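Side-chain contact in putative PadR-family transcriptional regulatory protein (Bacteroides fragilis, PDB 5H20), which is probably a DNA-binding transcription factor of the PadR family that controls gene expression through a winged helix-turn-helix domain: residues M14-I19 and T54-D59. Sequence-based numbering, arbitrary orientation. Where two conformers were deposited one is given.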
loop_
_atom_site.group_PDB
_atom_site.type_symbol
_atom_site.label_atom_id
_atom_site.label_comp_id
_atom_site.label_asym_id
_atom_site.label_seq_id
_atom_site.Cartn_x
_atom_site.Cartn_y
_atom_site.Cartn_z
ATOM N N MET A 14 -0.436 -4.133 -1.154
ATOM C CA MET A 14 0.024 -4.893 0.016
ATOM C C MET A 14 0.757 -6.186 -0.391
ATOM O O MET A 14 1.877 -6.431 0.065
ATOM C CB MET A 14 -1.113 -5.169 1.000
ATOM C CG MET A 14 -1.739 -3.928 1.637
ATOM S SD MET A 14 -0.628 -2.994 2.717
ATOM C CE MET A 14 -0.508 -4.109 4.117
ATOM N N LEU A 15 0.125 -6.968 -1.266
ATOM C CA LEU A 15 0.701 -8.204 -1.810
ATOM C C LEU A 15 1.991 -7.938 -2.607
ATOM O O LEU A 15 2.973 -8.660 -2.439
ATOM C CB LEU A 15 -0.342 -8.969 -2.642
ATOM C CG LEU A 15 -1.488 -9.677 -1.885
ATOM C CD1 LEU A 15 -2.764 -9.757 -2.704
ATOM C CD2 LEU A 15 -1.074 -11.072 -1.443
ATOM N N GLU A 16 1.997 -6.884 -3.432
ATOM C CA GLU A 16 3.200 -6.477 -4.188
ATOM C C GLU A 16 4.384 -6.120 -3.296
ATOM O O GLU A 16 5.527 -6.452 -3.621
ATOM C CB GLU A 16 2.906 -5.317 -5.138
ATOM C CG GLU A 16 2.248 -5.741 -6.443
ATOM C CD GLU A 16 1.553 -4.596 -7.147
ATOM O OE1 GLU A 16 1.257 -3.557 -6.494
ATOM O OE2 GLU A 16 1.274 -4.741 -8.351
ATOM N N TYR A 17 4.092 -5.439 -2.188
ATOM C CA TYR A 17 5.076 -5.072 -1.178
ATOM C C TYR A 17 5.604 -6.313 -0.467
ATOM O O TYR A 17 6.793 -6.401 -0.179
ATOM C CB TYR A 17 4.457 -4.089 -0.175
ATOM C CG TYR A 17 5.314 -3.753 1.020
ATOM C CD1 TYR A 17 6.213 -2.683 0.986
ATOM C CD2 TYR A 17 5.209 -4.488 2.207
ATOM C CE1 TYR A 17 6.995 -2.365 2.096
ATOM C CE2 TYR A 17 5.982 -4.174 3.320
ATOM C CZ TYR A 17 6.873 -3.112 3.256
ATOM O OH TYR A 17 7.631 -2.805 4.356
ATOM N N CYS A 18 4.703 -7.251 -0.194
ATOM C CA CYS A 18 5.023 -8.519 0.445
ATOM C C CYS A 18 5.944 -9.399 -0.421
ATOM O O CYS A 18 6.885 -10.013 0.096
ATOM C CB CYS A 18 3.726 -9.256 0.779
ATOM S SG CYS A 18 3.972 -10.762 1.731
ATOM N N ILE A 19 5.671 -9.441 -1.728
ATOM C CA ILE A 19 6.515 -10.140 -2.705
ATOM C C ILE A 19 7.940 -9.540 -2.726
ATOM O O ILE A 19 8.939 -10.285 -2.641
ATOM C CB ILE A 19 5.903 -10.107 -4.133
ATOM C CG1 ILE A 19 4.591 -10.883 -4.203
ATOM C CG2 ILE A 19 6.872 -10.680 -5.164
ATOM C CD1 ILE A 19 3.729 -10.508 -5.395
ATOM N N THR A 54 4.204 -10.719 -12.709
ATOM C CA THR A 54 4.235 -10.199 -14.074
ATOM C C THR A 54 4.204 -8.657 -14.079
ATOM O O THR A 54 5.010 -8.040 -14.789
ATOM C CB THR A 54 3.121 -10.844 -14.953
ATOM O OG1 THR A 54 3.369 -12.252 -15.068
ATOM C CG2 THR A 54 3.079 -10.254 -16.369
ATOM N N ARG A 55 3.328 -8.065 -13.256
ATOM C CA ARG A 55 3.201 -6.607 -13.135
ATOM C C ARG A 55 4.485 -5.953 -12.603
ATOM O O ARG A 55 4.921 -4.923 -13.112
ATOM C CB ARG A 55 2.005 -6.248 -12.247
ATOM C CG ARG A 55 1.357 -4.917 -12.577
ATOM C CD ARG A 55 0.073 -4.725 -11.789
ATOM N NE ARG A 55 -0.833 -5.864 -11.927
ATOM C CZ ARG A 55 -2.150 -5.786 -11.782
ATOM N NH1 ARG A 55 -2.711 -4.618 -11.508
ATOM N NH2 ARG A 55 -2.904 -6.868 -11.922
ATOM N N LEU A 56 5.079 -6.571 -11.577
ATOM C CA LEU A 56 6.336 -6.101 -10.974
ATOM C C LEU A 56 7.537 -6.267 -11.920
ATOM O O LEU A 56 8.402 -5.377 -11.974
ATOM C CB LEU A 56 6.603 -6.776 -9.619
ATOM C CG LEU A 56 5.695 -6.492 -8.399
ATOM C CD1 LEU A 56 5.675 -7.679 -7.448
ATOM C CD2 LEU A 56 6.084 -5.223 -7.649
ATOM N N LYS A 57 7.586 -7.386 -12.660
ATOM C CA LYS A 57 8.607 -7.584 -13.709
ATOM C C LYS A 57 8.491 -6.533 -14.814
ATOM O O LYS A 57 9.509 -6.005 -15.271
ATOM C CB LYS A 57 8.556 -9.004 -14.318
ATOM C CG LYS A 57 9.224 -9.107 -15.692
ATOM C CD LYS A 57 8.708 -10.250 -16.552
ATOM C CE LYS A 57 7.249 -10.111 -16.977
ATOM N NZ LYS A 57 7.137 -9.746 -18.425
ATOM N N ASN A 58 7.254 -6.252 -15.233
ATOM C CA ASN A 58 6.976 -5.281 -16.297
ATOM C C ASN A 58 7.406 -3.859 -15.954
ATOM O O ASN A 58 7.804 -3.102 -16.834
ATOM C CB ASN A 58 5.499 -5.322 -16.717
ATOM C CG ASN A 58 5.180 -6.488 -17.645
ATOM O OD1 ASN A 58 6.076 -7.172 -18.147
ATOM N ND2 ASN A 58 3.895 -6.718 -17.882
ATOM N N ASP A 59 7.339 -3.519 -14.670
ATOM C CA ASP A 59 7.842 -2.244 -14.171
ATOM C C ASP A 59 9.320 -2.336 -13.729
ATOM O O ASP A 59 9.841 -1.420 -13.087
ATOM C CB ASP A 59 6.942 -1.718 -13.039
ATOM C CG ASP A 59 7.181 -0.244 -12.734
ATOM O OD1 ASP A 59 7.488 0.530 -13.669
ATOM O OD2 ASP A 59 7.072 0.145 -11.554
#
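Glu16 and Ile19 on helix 5-23 face Leu56 near the C-terminal end of helix 46-58, where the short helix axes cross at -70° and come within 11.1 Å. The closest pair of CA atoms, Glu16 and Leu56, is 7.5 Å apart.

Leu56 makes the largest single contribution, followed by Glu16. The Leu56 side chain reaches toward helix 5-23 and splits its two methyls between two residues about one helical turn apart. Leu56 CD1 lies 4.0 Å from both CG2 and CD1 of Ile19. Leu56 CD2 rests alongside the aliphatic part of Glu16, 4.1 Å from Glu16 CB. Between them, Leu56 CG meets Glu16 CG at 4.0 Å. The acid thus lends its methylenes to the apolar layer.

Beyond CG the Glu16 chain runs extended (chi2 161°) and carries the carboxylate past Leu56 to Arg55. Arg55 was modelled in two conformers, and in the one described Glu16 OE2 lies 3.6 Å from Arg55 CD. The guanidinium does not grip it. Glu16 OE2 is 4.3 Å from Arg55 NE and well out of the guanidinium plane, and the two flat groups are turned 77° apart. Any attraction is probably electrostatic only, with no N-H directed at the oxygen.

Leu52 of helix 46-58 also touches Glu16, and Leu49 and Leu53 touch Ile19. Leu62, at the start of strand 62-67, meets both Ile19 and Leu56. Met10 of the second subunit packs on Glu16, which puts Glu16 in the interface between the two subunits.

The contact joins helix 5-23 to helix 46-58, just before the chain turns into the two-stranded wing. By its position in the PadR-like fold, helix 46-58 is probably the DNA-recognition helix, and strands 62-67 and 75-80 form the wing of the winged helix-turn-helix.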